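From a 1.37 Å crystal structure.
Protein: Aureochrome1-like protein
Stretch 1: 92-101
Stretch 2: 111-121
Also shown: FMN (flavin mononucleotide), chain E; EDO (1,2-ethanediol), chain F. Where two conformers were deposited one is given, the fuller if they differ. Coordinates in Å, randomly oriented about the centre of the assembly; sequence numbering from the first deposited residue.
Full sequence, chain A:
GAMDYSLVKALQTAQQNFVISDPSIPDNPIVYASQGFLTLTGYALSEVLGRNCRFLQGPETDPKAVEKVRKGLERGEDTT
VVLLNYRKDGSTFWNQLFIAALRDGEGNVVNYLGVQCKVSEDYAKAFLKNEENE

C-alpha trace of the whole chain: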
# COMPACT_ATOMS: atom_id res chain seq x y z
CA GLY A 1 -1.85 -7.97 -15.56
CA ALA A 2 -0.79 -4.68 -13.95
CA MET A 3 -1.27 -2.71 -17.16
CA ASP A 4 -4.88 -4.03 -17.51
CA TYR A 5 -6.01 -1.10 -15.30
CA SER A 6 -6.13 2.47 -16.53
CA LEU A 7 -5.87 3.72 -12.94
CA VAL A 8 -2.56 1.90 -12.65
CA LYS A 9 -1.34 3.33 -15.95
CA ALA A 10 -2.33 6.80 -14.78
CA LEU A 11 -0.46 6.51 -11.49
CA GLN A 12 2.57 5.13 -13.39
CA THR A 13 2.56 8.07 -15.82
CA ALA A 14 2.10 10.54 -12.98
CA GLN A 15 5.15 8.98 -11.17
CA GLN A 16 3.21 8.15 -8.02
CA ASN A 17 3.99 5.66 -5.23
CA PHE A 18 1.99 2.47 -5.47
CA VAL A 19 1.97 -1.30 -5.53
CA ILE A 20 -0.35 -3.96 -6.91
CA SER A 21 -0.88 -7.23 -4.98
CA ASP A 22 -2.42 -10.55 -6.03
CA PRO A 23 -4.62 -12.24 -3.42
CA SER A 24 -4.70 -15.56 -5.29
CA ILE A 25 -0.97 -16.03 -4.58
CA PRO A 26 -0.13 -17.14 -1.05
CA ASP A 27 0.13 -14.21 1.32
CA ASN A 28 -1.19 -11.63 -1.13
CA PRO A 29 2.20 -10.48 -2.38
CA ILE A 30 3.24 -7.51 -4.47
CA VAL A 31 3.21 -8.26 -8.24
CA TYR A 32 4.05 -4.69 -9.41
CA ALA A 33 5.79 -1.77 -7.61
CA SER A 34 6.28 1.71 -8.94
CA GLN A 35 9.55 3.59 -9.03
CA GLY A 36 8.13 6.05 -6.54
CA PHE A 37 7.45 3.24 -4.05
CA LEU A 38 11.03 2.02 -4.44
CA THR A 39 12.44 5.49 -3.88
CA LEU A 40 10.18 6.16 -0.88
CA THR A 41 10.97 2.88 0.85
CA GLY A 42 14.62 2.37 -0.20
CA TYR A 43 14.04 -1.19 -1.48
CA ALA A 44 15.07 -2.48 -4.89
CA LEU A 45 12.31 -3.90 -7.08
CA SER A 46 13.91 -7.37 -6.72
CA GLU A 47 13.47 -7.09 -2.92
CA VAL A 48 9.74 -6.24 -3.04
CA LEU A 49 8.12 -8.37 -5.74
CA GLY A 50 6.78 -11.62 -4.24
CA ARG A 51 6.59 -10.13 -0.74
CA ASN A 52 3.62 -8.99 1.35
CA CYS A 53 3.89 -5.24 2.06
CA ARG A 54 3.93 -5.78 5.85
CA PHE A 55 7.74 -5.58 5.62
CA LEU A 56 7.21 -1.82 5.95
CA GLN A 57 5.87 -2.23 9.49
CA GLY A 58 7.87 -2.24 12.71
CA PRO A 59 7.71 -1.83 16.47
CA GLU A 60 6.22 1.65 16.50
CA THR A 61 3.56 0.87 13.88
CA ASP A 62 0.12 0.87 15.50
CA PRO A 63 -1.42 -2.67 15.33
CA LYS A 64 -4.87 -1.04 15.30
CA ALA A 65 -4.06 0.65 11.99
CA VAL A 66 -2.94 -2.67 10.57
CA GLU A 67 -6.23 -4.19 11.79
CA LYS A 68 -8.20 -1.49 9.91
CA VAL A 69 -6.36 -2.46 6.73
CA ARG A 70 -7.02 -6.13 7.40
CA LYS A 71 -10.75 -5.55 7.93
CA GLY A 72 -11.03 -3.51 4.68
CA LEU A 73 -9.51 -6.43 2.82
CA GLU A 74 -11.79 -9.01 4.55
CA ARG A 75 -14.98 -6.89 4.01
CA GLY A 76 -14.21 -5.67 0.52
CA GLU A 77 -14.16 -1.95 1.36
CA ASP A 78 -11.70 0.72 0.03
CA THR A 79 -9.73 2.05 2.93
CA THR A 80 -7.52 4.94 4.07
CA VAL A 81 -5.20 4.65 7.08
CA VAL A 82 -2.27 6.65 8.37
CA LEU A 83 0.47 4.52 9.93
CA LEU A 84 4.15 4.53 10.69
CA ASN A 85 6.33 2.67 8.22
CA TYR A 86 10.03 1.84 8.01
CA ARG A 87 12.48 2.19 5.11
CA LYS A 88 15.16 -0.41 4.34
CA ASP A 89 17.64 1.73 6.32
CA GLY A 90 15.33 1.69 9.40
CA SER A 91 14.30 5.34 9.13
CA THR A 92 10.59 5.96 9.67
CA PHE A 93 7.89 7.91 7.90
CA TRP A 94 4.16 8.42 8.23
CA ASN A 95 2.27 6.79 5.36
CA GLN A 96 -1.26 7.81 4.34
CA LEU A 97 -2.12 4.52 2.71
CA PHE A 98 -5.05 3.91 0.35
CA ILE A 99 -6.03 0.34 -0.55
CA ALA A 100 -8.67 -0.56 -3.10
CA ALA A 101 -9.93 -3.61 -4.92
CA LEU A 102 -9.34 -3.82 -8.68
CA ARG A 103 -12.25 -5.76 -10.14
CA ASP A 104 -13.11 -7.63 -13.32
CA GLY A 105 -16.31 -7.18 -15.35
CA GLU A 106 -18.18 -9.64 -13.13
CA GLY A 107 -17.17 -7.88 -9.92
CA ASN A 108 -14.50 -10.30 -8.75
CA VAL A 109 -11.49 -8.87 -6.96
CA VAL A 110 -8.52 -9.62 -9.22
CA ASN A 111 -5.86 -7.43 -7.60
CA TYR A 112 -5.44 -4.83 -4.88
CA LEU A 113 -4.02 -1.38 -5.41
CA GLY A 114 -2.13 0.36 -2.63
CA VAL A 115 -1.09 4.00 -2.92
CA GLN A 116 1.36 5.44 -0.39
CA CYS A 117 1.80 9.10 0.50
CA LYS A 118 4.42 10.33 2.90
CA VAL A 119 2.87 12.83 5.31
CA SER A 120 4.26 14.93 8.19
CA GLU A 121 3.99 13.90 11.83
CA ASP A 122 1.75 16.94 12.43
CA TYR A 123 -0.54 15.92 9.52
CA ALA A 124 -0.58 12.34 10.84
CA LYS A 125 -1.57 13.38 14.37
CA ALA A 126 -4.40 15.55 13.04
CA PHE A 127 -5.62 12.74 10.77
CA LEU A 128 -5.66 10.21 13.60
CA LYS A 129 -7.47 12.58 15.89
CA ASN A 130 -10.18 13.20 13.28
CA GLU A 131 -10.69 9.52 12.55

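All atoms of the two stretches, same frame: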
# COMPACT_ATOMS: atom_id res chain seq x y z
N THR A 92 12.04 6.05 9.66
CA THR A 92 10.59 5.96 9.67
C THR A 92 9.94 7.12 8.96
O THR A 92 10.53 8.19 8.82
CB THR A 92 10.01 5.86 11.08
OG1 THR A 92 10.40 6.99 11.86
CG2 THR A 92 10.53 4.58 11.77
N PHE A 93 8.71 6.87 8.52
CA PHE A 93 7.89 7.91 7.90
C PHE A 93 6.45 7.58 8.16
O PHE A 93 6.09 6.42 8.32
CB PHE A 93 8.18 8.03 6.40
CG PHE A 93 7.83 6.83 5.57
CD1 PHE A 93 8.71 5.76 5.47
CD2 PHE A 93 6.62 6.74 4.87
CE1 PHE A 93 8.42 4.64 4.70
CE2 PHE A 93 6.34 5.63 4.09
CZ PHE A 93 7.22 4.58 4.01
N TRP A 94 5.62 8.62 8.16
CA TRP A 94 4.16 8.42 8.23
C TRP A 94 3.62 8.23 6.82
O TRP A 94 3.94 9.02 5.93
CB TRP A 94 3.48 9.59 8.92
CG TRP A 94 3.75 9.62 10.39
CD1 TRP A 94 4.74 10.31 11.03
CD2 TRP A 94 3.07 8.87 11.37
NE1 TRP A 94 4.69 10.05 12.38
CE2 TRP A 94 3.67 9.16 12.62
CE3 TRP A 94 2.01 7.97 11.34
CZ2 TRP A 94 3.22 8.61 13.80
CZ3 TRP A 94 1.54 7.46 12.50
CH2 TRP A 94 2.14 7.78 13.72
N ASN A 95 2.81 7.20 6.65
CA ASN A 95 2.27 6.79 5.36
C ASN A 95 0.75 6.93 5.43
O ASN A 95 0.09 6.23 6.19
CB ASN A 95 2.68 5.33 5.12
CG ASN A 95 2.19 4.72 3.83
OD1 ASN A 95 1.50 5.38 3.04
ND2 ASN A 95 2.58 3.47 3.57
N GLN A 96 0.18 7.83 4.60
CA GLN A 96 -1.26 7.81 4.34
C GLN A 96 -1.48 6.85 3.21
O GLN A 96 -1.06 7.10 2.05
CB GLN A 96 -1.79 9.21 4.00
CG GLN A 96 -3.28 9.18 3.77
CD GLN A 96 -3.82 10.56 3.47
OE1 GLN A 96 -3.75 11.41 4.31
NE2 GLN A 96 -4.33 10.77 2.27
N LEU A 97 -2.02 5.68 3.56
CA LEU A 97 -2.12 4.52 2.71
C LEU A 97 -3.56 4.33 2.27
O LEU A 97 -4.45 4.28 3.08
CB LEU A 97 -1.68 3.29 3.52
CG LEU A 97 -1.85 1.95 2.86
CD1 LEU A 97 -1.03 1.79 1.58
CD2 LEU A 97 -1.46 0.84 3.85
N PHE A 98 -3.75 4.21 0.96
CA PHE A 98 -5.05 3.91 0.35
C PHE A 98 -4.99 2.52 -0.26
O PHE A 98 -4.07 2.24 -1.04
CB PHE A 98 -5.27 4.92 -0.80
CG PHE A 98 -6.41 4.57 -1.75
CD1 PHE A 98 -7.69 4.39 -1.27
CD2 PHE A 98 -6.19 4.45 -3.10
CE1 PHE A 98 -8.73 4.11 -2.16
CE2 PHE A 98 -7.22 4.19 -3.97
CZ PHE A 98 -8.48 3.99 -3.50
N ILE A 99 -5.97 1.67 0.06
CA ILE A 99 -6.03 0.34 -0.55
C ILE A 99 -7.41 0.15 -1.13
O ILE A 99 -8.43 0.46 -0.51
CB ILE A 99 -5.65 -0.79 0.45
CG1 ILE A 99 -4.26 -0.54 1.02
CG2 ILE A 99 -5.67 -2.16 -0.23
CD1 ILE A 99 -3.91 -1.46 2.19
N ALA A 100 -7.42 -0.34 -2.37
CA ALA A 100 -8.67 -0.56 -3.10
C ALA A 100 -8.61 -1.84 -3.92
O ALA A 100 -7.58 -2.22 -4.45
CB ALA A 100 -8.93 0.59 -4.06
N ALA A 101 -9.77 -2.48 -4.03
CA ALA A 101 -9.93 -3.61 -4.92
C ALA A 101 -9.95 -3.16 -6.38
O ALA A 101 -10.59 -2.16 -6.72
CB ALA A 101 -11.20 -4.35 -4.62
N ASN A 111 -7.08 -7.96 -8.20
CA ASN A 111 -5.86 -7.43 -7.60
C ASN A 111 -6.24 -6.40 -6.56
O ASN A 111 -7.39 -5.90 -6.55
CB ASN A 111 -4.93 -6.76 -8.65
CG ASN A 111 -4.31 -7.74 -9.62
OD1 ASN A 111 -4.70 -7.80 -10.80
ND2 ASN A 111 -3.30 -8.49 -9.17
N TYR A 112 -5.29 -6.02 -5.69
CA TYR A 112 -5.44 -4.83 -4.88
C TYR A 112 -4.42 -3.78 -5.26
O TYR A 112 -3.28 -4.11 -5.62
CB TYR A 112 -5.26 -5.15 -3.38
CG TYR A 112 -6.35 -6.02 -2.84
CD1 TYR A 112 -7.58 -5.49 -2.50
CD2 TYR A 112 -6.15 -7.36 -2.62
CE1 TYR A 112 -8.59 -6.30 -2.01
CE2 TYR A 112 -7.17 -8.17 -2.12
CZ TYR A 112 -8.39 -7.65 -1.83
OH TYR A 112 -9.39 -8.49 -1.35
N LEU A 113 -4.86 -2.53 -5.21
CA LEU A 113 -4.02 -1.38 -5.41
C LEU A 113 -3.73 -0.76 -4.07
O LEU A 113 -4.66 -0.56 -3.28
CB LEU A 113 -4.77 -0.36 -6.28
CG LEU A 113 -4.13 1.01 -6.46
CD1 LEU A 113 -2.83 0.89 -7.20
CD2 LEU A 113 -5.10 1.94 -7.19
N GLY A 114 -2.47 -0.40 -3.83
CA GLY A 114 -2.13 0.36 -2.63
C GLY A 114 -1.32 1.57 -3.04
O GLY A 114 -0.36 1.45 -3.79
N VAL A 115 -1.75 2.74 -2.60
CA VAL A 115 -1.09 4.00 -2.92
C VAL A 115 -0.58 4.63 -1.64
O VAL A 115 -1.37 4.84 -0.71
CB VAL A 115 -2.06 4.97 -3.66
CG1 VAL A 115 -1.36 6.30 -3.94
CG2 VAL A 115 -2.64 4.32 -4.92
N GLN A 116 0.71 4.93 -1.59
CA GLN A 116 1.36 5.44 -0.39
C GLN A 116 1.66 6.92 -0.56
O GLN A 116 2.22 7.34 -1.56
CB GLN A 116 2.67 4.70 -0.12
CG GLN A 116 2.50 3.23 0.14
CD GLN A 116 2.37 2.33 -1.07
OE1 GLN A 116 2.63 2.72 -2.22
NE2 GLN A 116 1.99 1.04 -0.82
N CYS A 117 1.39 7.71 0.46
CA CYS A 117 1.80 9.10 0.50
C CYS A 117 2.47 9.44 1.80
O CYS A 117 1.90 9.28 2.89
CB CYS A 117 0.61 10.02 0.30
SG CYS A 117 1.11 11.76 0.29
N LYS A 118 3.72 9.88 1.72
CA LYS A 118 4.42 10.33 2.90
C LYS A 118 3.79 11.62 3.39
O LYS A 118 3.61 12.56 2.61
CB LYS A 118 5.92 10.53 2.66
CG LYS A 118 6.67 11.06 3.87
CD LYS A 118 8.19 10.96 3.71
CE LYS A 118 8.70 12.00 2.71
NZ LYS A 118 8.42 13.38 3.15
N VAL A 119 3.45 11.66 4.66
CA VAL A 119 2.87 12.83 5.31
C VAL A 119 3.68 13.23 6.55
O VAL A 119 4.42 12.40 7.09
CB VAL A 119 1.38 12.62 5.64
CG1 VAL A 119 0.61 12.28 4.38
CG2 VAL A 119 1.17 11.53 6.67
N SER A 120 3.53 14.47 7.01
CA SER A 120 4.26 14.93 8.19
C SER A 120 3.66 14.34 9.44
O SER A 120 2.52 13.91 9.46
CB SER A 120 4.23 16.46 8.27
OG SER A 120 2.91 16.97 8.50
N GLU A 121 4.45 14.34 10.51
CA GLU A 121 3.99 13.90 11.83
C GLU A 121 2.80 14.75 12.29
O GLU A 121 1.82 14.21 12.83
CB GLU A 121 5.15 14.01 12.82
CG GLU A 121 4.90 13.38 14.17
CD GLU A 121 6.09 13.58 15.10
OE1 GLU A 121 7.15 13.04 14.85
OE2 GLU A 121 5.93 14.33 16.05
N1 FMN E . 1.03 -2.05 4.84
C2 FMN E . 1.88 -1.05 5.16
O2 FMN E . 2.26 -0.97 6.35
N3 FMN E . 2.36 -0.16 4.26
C4 FMN E . 1.98 -0.18 2.95
O4 FMN E . 2.39 0.71 2.16
C4A FMN E . 1.11 -1.23 2.54
N5 FMN E . 0.71 -1.33 1.24
C5A FMN E . -0.19 -2.29 0.92
C6 FMN E . -0.64 -2.41 -0.41
C7 FMN E . -1.54 -3.36 -0.78
C7M FMN E . -2.04 -3.44 -2.24
C8 FMN E . -2.06 -4.29 0.18
C8M FMN E . -3.06 -5.33 -0.21
C9 FMN E . -1.63 -4.20 1.48
C9A FMN E . -0.74 -3.22 1.89
N10 FMN E . -0.25 -3.17 3.23
C10 FMN E . 0.60 -2.15 3.56
C1' FMN E . -0.83 -4.00 4.27
C2' FMN E . -0.15 -5.36 4.50
O2' FMN E . 0.28 -5.87 3.23
C3' FMN E . -1.15 -6.32 5.12
O3' FMN E . -2.35 -6.43 4.32
C4' FMN E . -1.55 -6.00 6.54
O4' FMN E . -0.35 -5.86 7.31
C5' FMN E . -2.40 -7.17 7.15
O5' FMN E . -1.88 -8.47 6.70
P FMN E . -2.17 -9.74 7.65
O1P FMN E . -1.48 -10.89 7.02
O2P FMN E . -1.64 -9.39 8.98
O3P FMN E . -3.69 -9.85 7.63
C1 EDO F . 7.22 10.27 -1.71
O1 EDO F . 7.39 10.41 -3.11
C2 EDO F . 6.12 11.23 -1.27
O2 EDO F . 4.92 10.57 -0.86
O HOH W 1 6.80 11.24 7.76
O HOH W 2 7.52 9.78 14.00
O HOH W 3 -2.44 7.44 -0.29

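Stretch 1 and most of stretch 2 form neighbouring antiparallel strands: their N-to-C directions differ by 146°, their axes approach to 4.5 Å, and the contact between the two stretches buries 831 Å², both sides summed. Paired residues alternate between two faces, one carrying the side chains of Asn95, Leu97, Ile99, Tyr112 and Gln116 near the flavin, the other those of Gln96, Phe98, Ala100, Leu113, Val115 and Cys117.

At Asn111, already within the strand, the end of the side chain leads away from stretch 1, its amide bonded elsewhere in the structure. Tyr112 sits opposite Ala101 in a non-hydrogen-bonded pair: Tyr112 CE1 lies 4.2 Å from Ala101 CB, and Tyr112 CB lies 4.4 Å from Ile99 CG2. Leu113 closes a two-bond ring with Ala100, Leu113 N to Ala100 O at 2.8 Å and Ala100 N to Leu113 O at 2.9 Å. Ile99 CA makes a CA-H...O contact with Leu113 O at 3.2 Å.

At Gly114 the absence of a side chain makes room for the cofactor: an ideal CB would fall 2.4 Å from FMN C6, a clash. Gly114 CA lies 3.1 Å from Phe98 O in a CA-H...O contact, and the spacing from Gly114 CA to Ile99 CA, 4.4 Å, is the shortest of the register. Ile99 CD1 and Leu97 CD2 supply apolar contacts to the flavin, at 3.6 Å from FMN C9 and 3.6 Å from FMN C4A.

Val115 pairs with Phe98 through Val115 N to Phe98 O (2.8 Å) and Phe98 N to Val115 O (3.0 Å, 171° at hydrogen). On the face away from FMN, Val115 CG2 meets the edge of the Phe98 ring, 4.0 Å from Phe98 CD2. One water donates to both Val115 O (2.8 Å) and Gln96 O (2.7 Å).

Gln116 and Asn95 converge on one flavin carbonyl: Gln116 NE2 donates to FMN O4 at 3.0 Å, while Asn95 ND2 reaches the same O4 at 3.1 Å in a weak bond. A second weak bond runs from Gln116 NE2 to FMN N5 (3.4 Å). Asn95 OD1 packs 3.4 Å from Gln116 CB.

Cys117 restores the backbone pattern with Gln96: Gln96 N to Cys117 O is 2.8 Å, Cys117 N to Gln96 O 3.0 Å. Lys118 N instead bonds EDO O2 at 2.9 Å, while the aliphatic Lys118 CD rests 4.0 Å from Phe93 CB.

Val119 N donates to Trp94 O (3.0 Å), and a water accepts from Trp94 N (2.9 Å) and donates to Val119 O (2.7 Å). Val119 CG2 packs 3.8 Å from Trp94 CB. Ser120 then caps the following helix, whose Glu121 CG lies 3.8 Å from Trp94 NE1.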